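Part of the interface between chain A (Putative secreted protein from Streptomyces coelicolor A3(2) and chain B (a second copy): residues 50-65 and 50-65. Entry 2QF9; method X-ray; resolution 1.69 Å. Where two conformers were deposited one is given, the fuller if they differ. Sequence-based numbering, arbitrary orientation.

Chain A, residues 50-65: QANQRGMMIGWLDLWA
Chain B (50-65) QANQRGMMIGWLDLWA

The strongest polar interactions between the two copies are a reciprocal pair of hydrogen bonds from indole to backbone. Trp60(A) NE1 donates to Gly59(B) O at 3.0 Å with an N-H...O angle of 169°, and Trp60(B) NE1 donates to Gly59(A) O at 3.0 Å and 168°. Each carbonyl lies at the edge of the ring, near its plane, as a nearly linear bond from an indole N-H requires. Both tryptophans adopt chi1 m with chi2 near -25°, which carries the ring end closer to the partner although CA-to-CB points sideways. The accepting carbonyls also serve their own helices: Leu63(A) N to Gly59(A) O and Leu63(B) N to Gly59(B) O are both 2.9 Å.

Three waters extend this polar network. Water 1 donates to Ala51(A) O (2.8 Å) and Asn52(B) OD1 (2.9 Å) and accepts from Arg54(A) NH1 (3.1 Å); water 2 repeats the pattern with Asn52(A) OD1 (2.7 Å), Ala51(B) O (2.8 Å) and Arg54(B) NH1 (3.0 Å). Direct pairing of arginine and asparagine fails on angle, despite 3.4 Å between Arg54(A) NH1 and Asn52(B) OD1; water 1 bonds to both atoms. Both asparagines have chi1 t and chi2 near 60°; both arginines have chi1 to chi3 all t and chi4 near -90°. Water 3 donates to Met56(A) O (2.9 Å) and Met56(B) O (2.8 Å).

The backbone is helical over 50-63 in each chain, the helix beginning earlier in the chain, with phi/psi near -60°/-45° and i to i-4 backbone hydrogen bonds such as Gly59(A) N to Gly55(A) O at 2.8 Å. The axes approach to 6.3 Å and cross at -59°, their N-to-C directions 59° apart. Register centres on Gly55(A) CA and Gly55(B) CA, 3.8 Å apart, flanked by Met56(A) CA to Gly59(B) CA at 4.2 Å and Gly59(A) CA to Met56(B) CA at 4.1 Å. Glycine permits this proximity: an ideal CB on Gly55(A) would lie 2.3 Å from Asn52(B) O, and one on Gly59(A) 2.8 Å from Met56(B) CA, both clashes. The close backbones form CA-H...O contacts, including Gly55(A) CA to Asn52(B) O at 3.3 Å and Met56(A) CA to Gly55(B) O at 3.2 Å.

Packing spreads from this centre. The selenomethionine Met56(A), chi1 m, chi2 t, chi3 t, fits as a knob among Gly55(B), Ile58(B), Gly59(B) and Asp62(B), with its CE 3.4 Å from Ile58(B) CG2; Met56(B) does the same in chain A. Ile58(A) and Ile58(B) are m, t. Toward the N-terminal end, Ala51(A) CB meets Ala51(B) CB at 4.0 Å. Toward the C-terminal end, Leu63(A) and Leu63(B) are t, p, and Leu63(A) CD2 and Leu63(B) CD2 approach to 3.2 Å, a very short apolar contact. Leu63(A) CD1 also reaches Trp64(B) CZ2 at 4.2 Å. Each helix then closes in a Schellman motif, Ala65(A) and Ala65(B) taking positive phi (54° and 58°). Altogether the pairing buries 860 Å², both sides summed.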

# COMPACT_ATOMS: atom_id res chain seq x y z
N GLN A 50 -5.75 2.95 1.72
CA GLN A 50 -4.94 3.88 2.51
C GLN A 50 -3.44 3.78 2.19
O GLN A 50 -2.76 4.80 2.11
CB GLN A 50 -5.25 3.77 4.01
CG GLN A 50 -6.71 4.26 4.30
CD GLN A 50 -6.93 4.78 5.71
OE1 GLN A 50 -6.00 5.15 6.40
NE2 GLN A 50 -8.18 4.82 6.12
N ALA A 51 -2.94 2.57 1.92
CA ALA A 51 -1.55 2.45 1.47
C ALA A 51 -1.38 3.17 0.14
O ALA A 51 -0.36 3.81 -0.09
CB ALA A 51 -1.15 0.97 1.33
N ASN A 52 -2.36 3.02 -0.75
CA ASN A 52 -2.26 3.65 -2.08
C ASN A 52 -2.26 5.17 -1.94
O ASN A 52 -1.38 5.87 -2.50
CB ASN A 52 -3.41 3.20 -2.98
CG ASN A 52 -3.27 3.76 -4.38
OD1 ASN A 52 -2.27 3.51 -5.07
ND2 ASN A 52 -4.26 4.52 -4.81
N GLN A 53 -3.21 5.70 -1.16
CA GLN A 53 -3.27 7.14 -0.93
C GLN A 53 -2.02 7.68 -0.21
O GLN A 53 -1.54 8.78 -0.52
CB GLN A 53 -4.53 7.50 -0.15
CG GLN A 53 -5.81 7.20 -0.92
CD GLN A 53 -7.06 7.48 -0.10
OE1 GLN A 53 -7.00 7.68 1.11
NE2 GLN A 53 -8.21 7.48 -0.77
N ARG A 54 -1.50 6.90 0.74
CA ARG A 54 -0.23 7.25 1.36
C ARG A 54 0.89 7.38 0.32
O ARG A 54 1.63 8.38 0.35
CB ARG A 54 0.13 6.25 2.46
CG ARG A 54 1.44 6.58 3.13
CD ARG A 54 1.67 5.70 4.34
NE ARG A 54 2.99 5.94 4.93
CZ ARG A 54 4.10 5.30 4.57
NH1 ARG A 54 4.08 4.42 3.57
NH2 ARG A 54 5.24 5.57 5.19
N GLY A 55 1.01 6.40 -0.58
CA GLY A 55 1.98 6.48 -1.68
C GLY A 55 1.79 7.73 -2.54
O GLY A 55 2.76 8.37 -2.92
N MSE A 56 0.53 8.06 -2.87
CA MSE A 56 0.25 9.28 -3.66
C MSE A 56 0.82 10.52 -2.97
O MSE A 56 1.56 11.30 -3.57
CB MSE A 56 -1.26 9.45 -3.91
CG MSE A 56 -1.87 8.40 -4.84
SE MSE A 56 -3.81 8.61 -4.76
CE MSE A 56 -4.41 7.45 -6.18
N MSE A 57 0.51 10.67 -1.68
CA MSE A 57 0.91 11.86 -0.93
C MSE A 57 2.43 11.95 -0.71
O MSE A 57 3.05 13.04 -0.83
CB MSE A 57 0.13 11.92 0.39
CG MSE A 57 -1.36 12.17 0.12
SE MSE A 57 -2.39 12.34 1.77
CE MSE A 57 -2.11 10.50 2.46
N ILE A 58 3.03 10.79 -0.43
CA ILE A 58 4.49 10.71 -0.31
C ILE A 58 5.15 11.03 -1.67
O ILE A 58 6.15 11.76 -1.73
CB ILE A 58 4.94 9.35 0.22
CG1 ILE A 58 4.52 9.23 1.70
CG2 ILE A 58 6.47 9.21 0.07
CD1 ILE A 58 4.79 7.89 2.34
N GLY A 59 4.55 10.52 -2.74
CA GLY A 59 5.02 10.80 -4.09
C GLY A 59 4.96 12.29 -4.43
O GLY A 59 5.85 12.83 -5.10
N TRP A 60 3.92 12.96 -3.94
CA TRP A 60 3.80 14.42 -4.14
C TRP A 60 4.92 15.14 -3.40
O TRP A 60 5.60 16.00 -3.97
CB TRP A 60 2.41 14.95 -3.77
CG TRP A 60 1.30 14.39 -4.64
CD1 TRP A 60 1.41 13.90 -5.92
CD2 TRP A 60 -0.08 14.26 -4.29
NE1 TRP A 60 0.18 13.48 -6.39
CE2 TRP A 60 -0.75 13.68 -5.40
CE3 TRP A 60 -0.82 14.58 -3.14
CZ2 TRP A 60 -2.13 13.41 -5.40
CZ3 TRP A 60 -2.21 14.30 -3.13
CH2 TRP A 60 -2.84 13.73 -4.26
N LEU A 61 5.12 14.78 -2.14
CA LEU A 61 6.17 15.41 -1.34
C LEU A 61 7.53 15.22 -2.02
O LEU A 61 8.33 16.16 -2.10
CB LEU A 61 6.16 14.85 0.09
CG LEU A 61 4.98 15.28 0.97
CD1 LEU A 61 4.94 14.44 2.24
CD2 LEU A 61 5.06 16.78 1.33
N ASP A 62 7.76 14.02 -2.56
CA ASP A 62 9.00 13.73 -3.25
C ASP A 62 9.16 14.59 -4.50
O ASP A 62 10.19 15.25 -4.67
CB ASP A 62 9.08 12.24 -3.58
CG ASP A 62 9.49 11.40 -2.39
OD1 ASP A 62 9.88 11.98 -1.34
OD2 ASP A 62 9.43 10.15 -2.50
N LEU A 63 8.12 14.61 -5.34
CA LEU A 63 8.12 15.40 -6.58
C LEU A 63 8.34 16.90 -6.28
O LEU A 63 9.04 17.61 -7.03
CB LEU A 63 6.79 15.20 -7.31
CG LEU A 63 6.61 15.79 -8.71
CD1 LEU A 63 7.47 15.08 -9.73
CD2 LEU A 63 5.16 15.68 -9.13
N TRP A 64 7.77 17.35 -5.16
CA TRP A 64 7.90 18.73 -4.72
C TRP A 64 9.21 19.03 -3.98
O TRP A 64 9.44 20.18 -3.57
CB TRP A 64 6.72 19.11 -3.82
CG TRP A 64 5.37 19.06 -4.51
CD1 TRP A 64 5.11 19.25 -5.84
CD2 TRP A 64 4.10 18.86 -3.88
NE1 TRP A 64 3.77 19.14 -6.08
CE2 TRP A 64 3.12 18.91 -4.89
CE3 TRP A 64 3.70 18.62 -2.55
CZ2 TRP A 64 1.74 18.74 -4.63
CZ3 TRP A 64 2.33 18.44 -2.28
CH2 TRP A 64 1.37 18.52 -3.32
N ALA A 65 10.07 18.03 -3.82
CA ALA A 65 11.32 18.15 -3.04
C ALA A 65 11.10 18.67 -1.61
O ALA A 65 11.82 19.57 -1.14
CB ALA A 65 12.35 19.01 -3.78
N GLN B 50 5.80 -2.21 -2.49
CA GLN B 50 5.19 -2.07 -3.81
C GLN B 50 3.85 -1.30 -3.77
O GLN B 50 3.58 -0.53 -4.70
CB GLN B 50 5.13 -3.42 -4.54
CG GLN B 50 6.56 -4.00 -4.70
CD GLN B 50 6.74 -4.98 -5.86
OE1 GLN B 50 7.72 -5.72 -5.90
NE2 GLN B 50 5.80 -5.00 -6.79
N ALA B 51 3.03 -1.45 -2.71
CA ALA B 51 1.80 -0.64 -2.57
C ALA B 51 2.18 0.84 -2.50
O ALA B 51 1.54 1.68 -3.14
CB ALA B 51 1.04 -1.04 -1.32
N ASN B 52 3.22 1.15 -1.73
CA ASN B 52 3.66 2.52 -1.57
C ASN B 52 4.17 3.11 -2.88
O ASN B 52 3.77 4.22 -3.26
CB ASN B 52 4.72 2.62 -0.48
CG ASN B 52 5.13 4.05 -0.22
OD1 ASN B 52 4.33 4.87 0.25
ND2 ASN B 52 6.38 4.34 -0.51
N GLN B 53 4.99 2.34 -3.60
CA GLN B 53 5.58 2.81 -4.86
C GLN B 53 4.51 2.98 -5.94
O GLN B 53 4.52 3.94 -6.70
CB GLN B 53 6.71 1.88 -5.31
CG GLN B 53 7.92 2.01 -4.41
CD GLN B 53 9.07 1.08 -4.75
OE1 GLN B 53 10.21 1.28 -4.30
NE2 GLN B 53 8.79 0.06 -5.55
N ARG B 54 3.58 2.03 -5.99
CA ARG B 54 2.42 2.14 -6.87
C ARG B 54 1.63 3.42 -6.60
O ARG B 54 1.25 4.12 -7.54
CB ARG B 54 1.54 0.91 -6.70
CG ARG B 54 0.27 0.97 -7.57
CD ARG B 54 -0.43 -0.38 -7.59
NE ARG B 54 -1.68 -0.30 -8.34
CZ ARG B 54 -2.84 0.10 -7.81
NH1 ARG B 54 -2.90 0.44 -6.52
NH2 ARG B 54 -3.95 0.13 -8.54
N GLY B 55 1.38 3.74 -5.33
CA GLY B 55 0.69 5.00 -4.99
C GLY B 55 1.46 6.22 -5.50
O GLY B 55 0.85 7.17 -6.02
N MSE B 56 2.78 6.20 -5.32
CA MSE B 56 3.62 7.31 -5.81
C MSE B 56 3.38 7.52 -7.30
O MSE B 56 3.09 8.63 -7.73
CB MSE B 56 5.10 7.04 -5.56
CG MSE B 56 5.46 6.96 -4.09
SE MSE B 56 7.34 6.46 -3.88
CE MSE B 56 7.53 6.68 -2.00
N MSE B 57 3.49 6.44 -8.08
CA MSE B 57 3.41 6.55 -9.53
C MSE B 57 2.01 6.94 -9.99
O MSE B 57 1.86 7.77 -10.87
CB MSE B 57 3.88 5.26 -10.17
CG MSE B 57 5.35 4.97 -9.88
SE MSE B 57 6.04 3.40 -10.79
CE MSE B 57 5.09 2.07 -9.67
N ILE B 58 0.98 6.35 -9.38
CA ILE B 58 -0.40 6.74 -9.68
C ILE B 58 -0.63 8.22 -9.33
O ILE B 58 -1.25 8.96 -10.11
CB ILE B 58 -1.40 5.82 -8.97
CG1 ILE B 58 -1.33 4.42 -9.58
CG2 ILE B 58 -2.82 6.41 -9.02
CD1 ILE B 58 -2.27 3.43 -8.89
N GLY B 59 -0.11 8.65 -8.18
CA GLY B 59 -0.18 10.04 -7.76
C GLY B 59 0.45 10.98 -8.79
O GLY B 59 -0.08 12.07 -9.05
N TRP B 60 1.59 10.57 -9.35
CA TRP B 60 2.24 11.36 -10.42
C TRP B 60 1.34 11.51 -11.64
O TRP B 60 1.14 12.62 -12.13
CB TRP B 60 3.62 10.80 -10.80
CG TRP B 60 4.62 10.87 -9.64
CD1 TRP B 60 4.61 11.73 -8.56
CD2 TRP B 60 5.79 10.06 -9.48
NE1 TRP B 60 5.67 11.47 -7.74
CE2 TRP B 60 6.42 10.45 -8.28
CE3 TRP B 60 6.35 9.01 -10.23
CZ2 TRP B 60 7.59 9.85 -7.80
CZ3 TRP B 60 7.53 8.41 -9.77
CH2 TRP B 60 8.14 8.83 -8.56
N LEU B 61 0.80 10.39 -12.12
CA LEU B 61 -0.12 10.40 -13.26
C LEU B 61 -1.31 11.34 -12.98
O LEU B 61 -1.69 12.17 -13.82
CB LEU B 61 -0.59 8.97 -13.59
CG LEU B 61 0.46 8.01 -14.21
CD1 LEU B 61 -0.02 6.53 -14.23
CD2 LEU B 61 0.90 8.48 -15.60
N ASP B 62 -1.86 11.22 -11.78
CA ASP B 62 -3.00 12.06 -11.40
C ASP B 62 -2.63 13.54 -11.39
O ASP B 62 -3.36 14.36 -11.93
CB ASP B 62 -3.57 11.61 -10.05
CG ASP B 62 -4.39 10.33 -10.16
OD1 ASP B 62 -4.73 9.91 -11.30
OD2 ASP B 62 -4.73 9.75 -9.11
N LEU B 63 -1.49 13.88 -10.77
CA LEU B 63 -1.05 15.27 -10.74
C LEU B 63 -0.77 15.81 -12.15
O LEU B 63 -1.10 16.98 -12.47
CB LEU B 63 0.16 15.44 -9.82
CG LEU B 63 0.78 16.84 -9.78
CD1 LEU B 63 -0.11 17.84 -9.09
CD2 LEU B 63 2.13 16.78 -9.12
N TRP B 64 -0.20 14.96 -12.99
CA TRP B 64 0.09 15.31 -14.39
C TRP B 64 -1.14 15.28 -15.30
O TRP B 64 -1.03 15.61 -16.49
CB TRP B 64 1.19 14.39 -14.95
CG TRP B 64 2.51 14.51 -14.24
CD1 TRP B 64 3.00 15.60 -13.58
CD2 TRP B 64 3.51 13.50 -14.15
NE1 TRP B 64 4.25 15.32 -13.06
CE2 TRP B 64 4.59 14.04 -13.40
CE3 TRP B 64 3.59 12.18 -14.61
CZ2 TRP B 64 5.74 13.30 -13.11
CZ3 TRP B 64 4.77 11.44 -14.34
CH2 TRP B 64 5.82 12.01 -13.59
N ALA B 65 -2.30 14.89 -14.74
CA ALA B 65 -3.57 14.78 -15.49
C ALA B 65 -3.46 13.81 -16.68
O ALA B 65 -4.01 14.05 -17.76
CB ALA B 65 -4.07 16.17 -15.93
O HOH W 1 2.01 3.56 1.38
O HOH W 2 -1.04 1.25 -4.25
O HOH W 3 2.59 10.96 -6.21